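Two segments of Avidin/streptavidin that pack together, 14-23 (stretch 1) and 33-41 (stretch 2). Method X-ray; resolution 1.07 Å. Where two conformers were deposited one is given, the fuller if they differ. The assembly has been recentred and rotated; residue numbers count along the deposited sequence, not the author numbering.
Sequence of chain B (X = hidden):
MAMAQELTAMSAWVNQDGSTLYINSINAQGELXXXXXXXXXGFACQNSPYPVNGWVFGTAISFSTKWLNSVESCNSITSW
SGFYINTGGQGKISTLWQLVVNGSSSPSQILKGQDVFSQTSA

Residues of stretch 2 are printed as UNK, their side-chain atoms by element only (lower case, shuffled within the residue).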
ATOM      1  N   VAL B  14      -6.769  15.713   5.306  1.00 11.03           N
ATOM      2  CA  VAL B  14      -7.927  15.844   4.406  0.50 11.33           C
ATOM      3  C   VAL B  14      -7.455  16.218   3.010  1.00 11.28           C
ATOM      4  O   VAL B  14      -6.723  17.191   2.831  1.00 12.23           O
ATOM      5  CB  VAL B  14      -8.962  16.908   4.902  0.50 10.95           C
ATOM      6  CG1 VAL B  14     -10.247  16.791   4.136  0.50 11.92           C
ATOM      7  CG2 VAL B  14      -9.250  16.749   6.372  0.50  9.65           C
ATOM      8  N   ASN B  15      -7.878  15.480   2.002  1.00 11.15           N
ATOM      9  CA  ASN B  15      -7.448  15.756   0.632  1.00 11.64           C
ATOM     10  C   ASN B  15      -8.352  16.738  -0.105  1.00 12.04           C
ATOM     11  O   ASN B  15      -9.299  17.305   0.434  1.00 12.32           O
ATOM     12  CB  ASN B  15      -7.217  14.447  -0.172  1.00 11.78           C
ATOM     13  CG  ASN B  15      -8.507  13.759  -0.594  1.00 11.26           C
ATOM     14  OD1 ASN B  15      -9.600  14.328  -0.503  1.00 11.39           O
ATOM     15  ND2 ASN B  15      -8.384  12.525  -1.079  1.00 12.72           N
ATOM     16  N   GLN B  16      -8.001  16.980  -1.361  1.00 12.73           N
ATOM     17  CA  GLN B  16      -8.701  17.959  -2.216  1.00 13.40           C
ATOM     18  C   GLN B  16     -10.161  17.596  -2.567  1.00 13.23           C
ATOM     19  O   GLN B  16     -10.903  18.430  -3.119  1.00 14.51           O
ATOM     20  CB  GLN B  16      -7.878  18.240  -3.491  1.00 13.99           C
ATOM     21  CG  GLN B  16      -7.898  17.118  -4.533  1.00 15.09           C
ATOM     22  CD  GLN B  16      -7.075  15.870  -4.168  1.00 14.49           C
ATOM     23  OE1 GLN B  16      -6.208  15.894  -3.276  1.00 14.24           O
ATOM     24  NE2 GLN B  16      -7.318  14.794  -4.905  1.00 17.08           N
ATOM     25  N   ASP B  17     -10.564  16.360  -2.305  1.00 12.76           N
ATOM     26  CA  ASP B  17     -11.945  15.932  -2.460  1.00 13.51           C
ATOM     27  C   ASP B  17     -12.755  16.081  -1.183  1.00 13.40           C
ATOM     28  O   ASP B  17     -13.971  15.859  -1.203  1.00 14.47           O
ATOM     29  CB  ASP B  17     -12.002  14.468  -2.871  1.00 13.37           C
ATOM     30  CG  ASP B  17     -11.354  14.202  -4.201  1.00 15.35           C
ATOM     31  OD1 ASP B  17     -11.403  15.074  -5.101  0.50 13.79           O
ATOM     32  OD2 ASP B  17     -10.811  13.086  -4.362  0.50 13.39           O
ATOM     33  N   GLY B  18     -12.081  16.401  -0.070  1.00 12.00           N
ATOM     34  CA  GLY B  18     -12.730  16.416   1.244  1.00 11.89           C
ATOM     35  C   GLY B  18     -12.646  15.105   2.013  1.00 11.00           C
ATOM     36  O   GLY B  18     -13.243  14.988   3.083  1.00 11.41           O
ATOM     37  N   SER B  19     -11.895  14.129   1.491  1.00 10.91           N
ATOM     38  CA  SER B  19     -11.761  12.811   2.145  1.00 10.52           C
ATOM     39  C   SER B  19     -10.717  12.862   3.227  1.00 10.29           C
ATOM     40  O   SER B  19      -9.702  13.534   3.068  1.00 10.72           O
ATOM     41  CB  SER B  19     -11.364  11.781   1.103  1.00 10.42           C
ATOM     42  OG  SER B  19     -12.328  11.730   0.073  1.00 11.10           O
ATOM     43  N   THR B  20     -10.928  12.125   4.316  1.00  9.71           N
ATOM     44  CA  THR B  20     -10.015  12.176   5.456  1.00  9.91           C
ATOM     45  C   THR B  20      -9.380  10.816   5.758  1.00  8.78           C
ATOM     46  O   THR B  20     -10.073   9.796   5.872  1.00  9.40           O
ATOM     47  CB  THR B  20     -10.728  12.652   6.726  1.00  9.93           C
ATOM     48  OG1 THR B  20     -11.369  13.899   6.450  1.00 11.58           O
ATOM     49  CG2 THR B  20      -9.770  12.816   7.912  1.00 10.91           C
ATOM     50  N   LEU B  21      -8.061  10.837   5.912  1.00  9.43           N
ATOM     51  CA  LEU B  21      -7.292   9.799   6.577  1.00  9.41           C
ATOM     52  C   LEU B  21      -7.161  10.100   8.050  1.00  8.95           C
ATOM     53  O   LEU B  21      -6.603  11.138   8.426  1.00  9.42           O
ATOM     54  CB  LEU B  21      -5.908   9.659   5.948  1.00 10.00           C
ATOM     55  CG  LEU B  21      -4.925   8.717   6.657  1.00 10.08           C
ATOM     56  CD1 LEU B  21      -5.397   7.276   6.534  1.00 10.76           C
ATOM     57  CD2 LEU B  21      -3.516   8.851   6.122  1.00 11.70           C
ATOM     58  N   TYR B  22      -7.673   9.199   8.877  1.00  8.98           N
ATOM     59  CA  TYR B  22      -7.550   9.238  10.339  1.00  9.67           C
ATOM     60  C   TYR B  22      -6.482   8.233  10.724  1.00  9.76           C
ATOM     61  O   TYR B  22      -6.755   7.011  10.691  1.00 10.64           O
ATOM     62  CB  TYR B  22      -8.892   8.895  11.004  1.00 10.71           C
ATOM     63  CG  TYR B  22     -10.049   9.774  10.595  1.00  9.92           C
ATOM     64  CD1 TYR B  22     -10.839   9.435   9.482  1.00 10.58           C
ATOM     65  CD2 TYR B  22     -10.357  10.953  11.297  1.00 10.84           C
ATOM     66  CE1 TYR B  22     -11.914  10.223   9.090  1.00 10.32           C
ATOM     67  CE2 TYR B  22     -11.431  11.743  10.929  1.00 11.76           C
ATOM     68  CZ  TYR B  22     -12.213  11.362   9.822  1.00 11.22           C
ATOM     69  OH  TYR B  22     -13.279  12.130   9.398  1.00 13.07           O
ATOM     70  N   ILE B  23      -5.272   8.685  11.016  1.00 10.36           N
ATOM     71  CA  ILE B  23      -4.234   7.782  11.470  1.00 10.75           C
ATOM     72  C   ILE B  23      -4.446   7.475  12.932  1.00 10.67           C
ATOM     73  O   ILE B  23      -4.465   8.397  13.754  1.00 12.82           O
ATOM     74  CB  ILE B  23      -2.806   8.327  11.223  1.00 11.19           C
ATOM     75  CG1 ILE B  23      -2.577   8.675   9.749  1.00 11.87           C
ATOM     76  CG2 ILE B  23      -1.759   7.359  11.761  1.00 12.88           C
ATOM     77  CD1 ILE B  23      -1.173   9.249   9.460  1.00 12.71           C
ATOM     78  N   UNK B  33      -2.082   1.862  11.500  1.00  9.07           N
ATOM     79  CA  UNK B  33      -3.505   1.538  11.397  1.00  9.54           C
ATOM     80  C   UNK B  33      -4.269   2.851  11.354  1.00  8.61           C
ATOM     81  O   UNK B  33      -3.783   3.896  11.800  1.00  9.88           O
ATOM     82  o   UNK B  33      -4.093   1.503  13.744  1.00 12.13           O
ATOM     83  c   UNK B  33      -4.044   0.704  12.557  1.00 10.18           C
ATOM     84  c   UNK B  33      -3.222  -0.565  12.793  1.00 11.79           C
ATOM     85  N   UNK B  34      -5.468   2.800  10.793  1.00  9.28           N
ATOM     86  CA  UNK B  34      -6.335   3.963  10.789  1.00  9.55           C
ATOM     87  C   UNK B  34      -7.628   3.685  10.073  1.00  8.32           C
ATOM     88  O   UNK B  34      -7.997   2.520   9.824  1.00  8.27           O
ATOM     89  N   UNK B  35      -8.347   4.745   9.752  1.00  9.06           N
ATOM     90  CA  UNK B  35      -9.628   4.710   9.050  1.00  9.32           C
ATOM     91  C   UNK B  35      -9.605   5.760   7.957  1.00  8.40           C
ATOM     92  O   UNK B  35      -8.911   6.775   8.082  1.00 10.06           O
ATOM     93  o   UNK B  35     -10.902   4.060  11.041  1.00 13.68           O
ATOM     94  c   UNK B  35     -10.797   5.009   9.986  1.00 11.14           C
ATOM     95  N   UNK B  36     -10.383   5.560   6.908  1.00  8.49           N
ATOM     96  CA  UNK B  36     -10.523   6.510   5.814  1.00  8.91           C
ATOM     97  C   UNK B  36     -11.996   6.761   5.575  1.00  8.69           C
ATOM     98  O   UNK B  36     -12.792   5.808   5.501  1.00  9.25           O
ATOM     99  c   UNK B  36      -9.679   6.907   3.445  1.00  9.37           C
ATOM    100  c   UNK B  36     -10.502   7.970   1.426  1.00 12.72           C
ATOM    101  c   UNK B  36      -8.517   7.666   3.338  1.00 10.70           C
ATOM    102  c   UNK B  36      -9.332   8.677   1.319  1.00 11.42           C
ATOM    103  c   UNK B  36     -10.667   7.087   2.494  1.00 11.73           C
ATOM    104  c   UNK B  36      -9.863   5.944   4.576  1.00  9.46           C
ATOM    105  o   UNK B  36      -9.141   9.544   0.258  1.00 13.90           O
ATOM    106  c   UNK B  36      -8.327   8.549   2.253  1.00 11.59           C
ATOM    107  N   UNK B  37     -12.346   8.040   5.429  1.00  8.95           N
ATOM    108  CA  UNK B  37     -13.692   8.409   5.009  1.00  9.43           C
ATOM    109  C   UNK B  37     -13.606   9.172   3.702  1.00  9.27           C
ATOM    110  O   UNK B  37     -13.004  10.262   3.634  1.00  9.91           O
ATOM    111  c   UNK B  37     -14.669   8.341   7.335  1.00 10.19           C
ATOM    112  c   UNK B  37     -15.835   9.641   5.498  1.00 10.58           C
ATOM    113  c   UNK B  37     -15.418   9.042   8.486  1.00 10.94           C
ATOM    114  c   UNK B  37     -14.482   9.187   6.070  1.00  9.47           C
ATOM    115  N   UNK B  38     -14.163   8.569   2.658  1.00  9.77           N
ATOM    116  CA  UNK B  38     -14.234   9.166   1.324  1.00 10.01           C
ATOM    117  C   UNK B  38     -15.393  10.141   1.272  1.00 10.13           C
ATOM    118  O   UNK B  38     -16.512   9.849   1.700  1.00 10.87           O
ATOM    119  o   UNK B  38     -14.190   9.462  -1.567  1.00 12.76           O
ATOM    120  c   UNK B  38     -14.753   8.482  -1.085  1.00 11.57           C
ATOM    121  n   UNK B  38     -15.611   7.757  -1.763  1.00 13.23           N
ATOM    122  c   UNK B  38     -14.452   8.016   0.327  1.00 10.58           C
ATOM    123  N   UNK B  39     -15.115  11.320   0.716  1.00 10.71           N
ATOM    124  CA  UNK B  39     -16.167  12.320   0.512  1.00 11.32           C
ATOM    125  C   UNK B  39     -16.122  12.913  -0.899  1.00 12.40           C
ATOM    126  O   UNK B  39     -16.576  14.040  -1.125  1.00 13.09           O
ATOM    127  c   UNK B  39     -16.075  13.427   1.574  1.00 11.66           C
ATOM    128  c   UNK B  39     -15.121  13.288   6.024  1.00 10.26           C
ATOM    129  c   UNK B  39     -16.189  12.873   2.989  1.00 11.33           C
ATOM    130  n   UNK B  39     -15.130  12.802   7.253  1.00 11.25           N
ATOM    131  c   UNK B  39     -16.378  13.976   4.011  1.00 11.54           C
ATOM    132  n   UNK B  39     -13.964  13.562   5.447  1.00 11.02           N
ATOM    133  n   UNK B  39     -16.270  13.477   5.383  1.00 11.31           N
ATOM    134  N   UNK B  40     -15.549  12.179  -1.851  1.00 12.07           N
ATOM    135  CA  UNK B  40     -15.466  12.658  -3.244  1.00 13.23           C
ATOM    136  C   UNK B  40     -16.848  12.694  -3.894  1.00 13.11           C
ATOM    137  O   UNK B  40     -17.488  11.661  -4.086  1.00 13.30           O
ATOM    138  c   UNK B  40     -14.514  11.819  -4.034  1.00 13.40           C
ATOM    139  N   UNK B  41     -17.306  13.905  -4.225  1.00 14.48           N
ATOM    140  CA  UNK B  41     -18.662  14.105  -4.752  1.00 15.45           C
ATOM    141  C   UNK B  41     -18.930  13.246  -5.979  1.00 15.06           C
ATOM    142  O   UNK B  41     -18.104  13.190  -6.893  1.00 15.64           O
ATOM    143  c   UNK B  41     -18.899  15.579  -5.063  1.00 16.82           C
TER
HETATM  144  O   HOH W   1     -15.580  16.193  -3.502  1.00 18.16           O

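Position 33 carries one carbon bearing one oxygen and one carbon, a fork at CB that only threonine fits; CB points away from stretch 1. This is Thr 33; the nearest approach of its side chain is OG1 to Ile 23 C, 6.0 Å.

Position 34 has no side-chain atoms. Its CA lies 3.1 Å from Tyr 22 O, and an ideally placed CB would fall 2.2 Å from that same oxygen, a clash. The residue is Gly 34.

Position 35 has one carbon, then one oxygen, hence Ser 35. Its CB lies 4.4 Å from Tyr 22 CB on the same face of the sheet, and the backbones pair both ways: Tyr 22 N donates to Ser 35 O (2.8 Å) and Ser 35 N to Tyr 22 O (2.9 Å).

At position 36 one carbon leads to a six-carbon ring bearing an oxygen, the signature of Tyr 36. CD2 lies 4.2 Å from Leu 21 CB, and Thr 20 O sits over one ring face. OH lies 3.3 Å from Ser 19 CB.

Position 37 shows four carbons, forked at the first with one arm two carbons long: Ile 37. Its CD1 packs 3.7 Å from Tyr 22 CE1, while Thr 20 N to Ile 37 O and Ile 37 N to Thr 20 O, both 2.9 Å, close another backbone pair.

Position 38 has two carbons, the second carrying one oxygen and one nitrogen, which separates amide from acid and gives Asn 38. CB points away, yet OD1 comes within 3.4 Å of Ser 19 OG.

Position 39 runs through three carbons and a nitrogen to a carbon holding two more nitrogens, a guanidinium, so Arg 39. NH1 donates to Gly 18 O (2.9 Å) and Thr 20 OG1 (2.8 Å), NH2 to Tyr 22 OH (2.9 Å); all three acceptors lie near the group's plane. Its backbone N donates to Ser 19 OG (2.9 Å).

Position 40 has a single carbon, 3.8 Å from Asp 17 CB: Ala 40. Position 41 also has one carbon, Ala 41, without direct contact; water 1 accepts from Ala 41 N (3.0 Å) and donates to Asp 17 O (2.8 Å).

The contact works as an antiparallel ladder (162° between strand directions) extended by a polar clasp. Backbone pairs fix the register, and Arg 39 reaches back along the face bearing Thr 20 and Tyr 22, tying strand to turn.

Stretch 2 33-41: TGSYINRAA
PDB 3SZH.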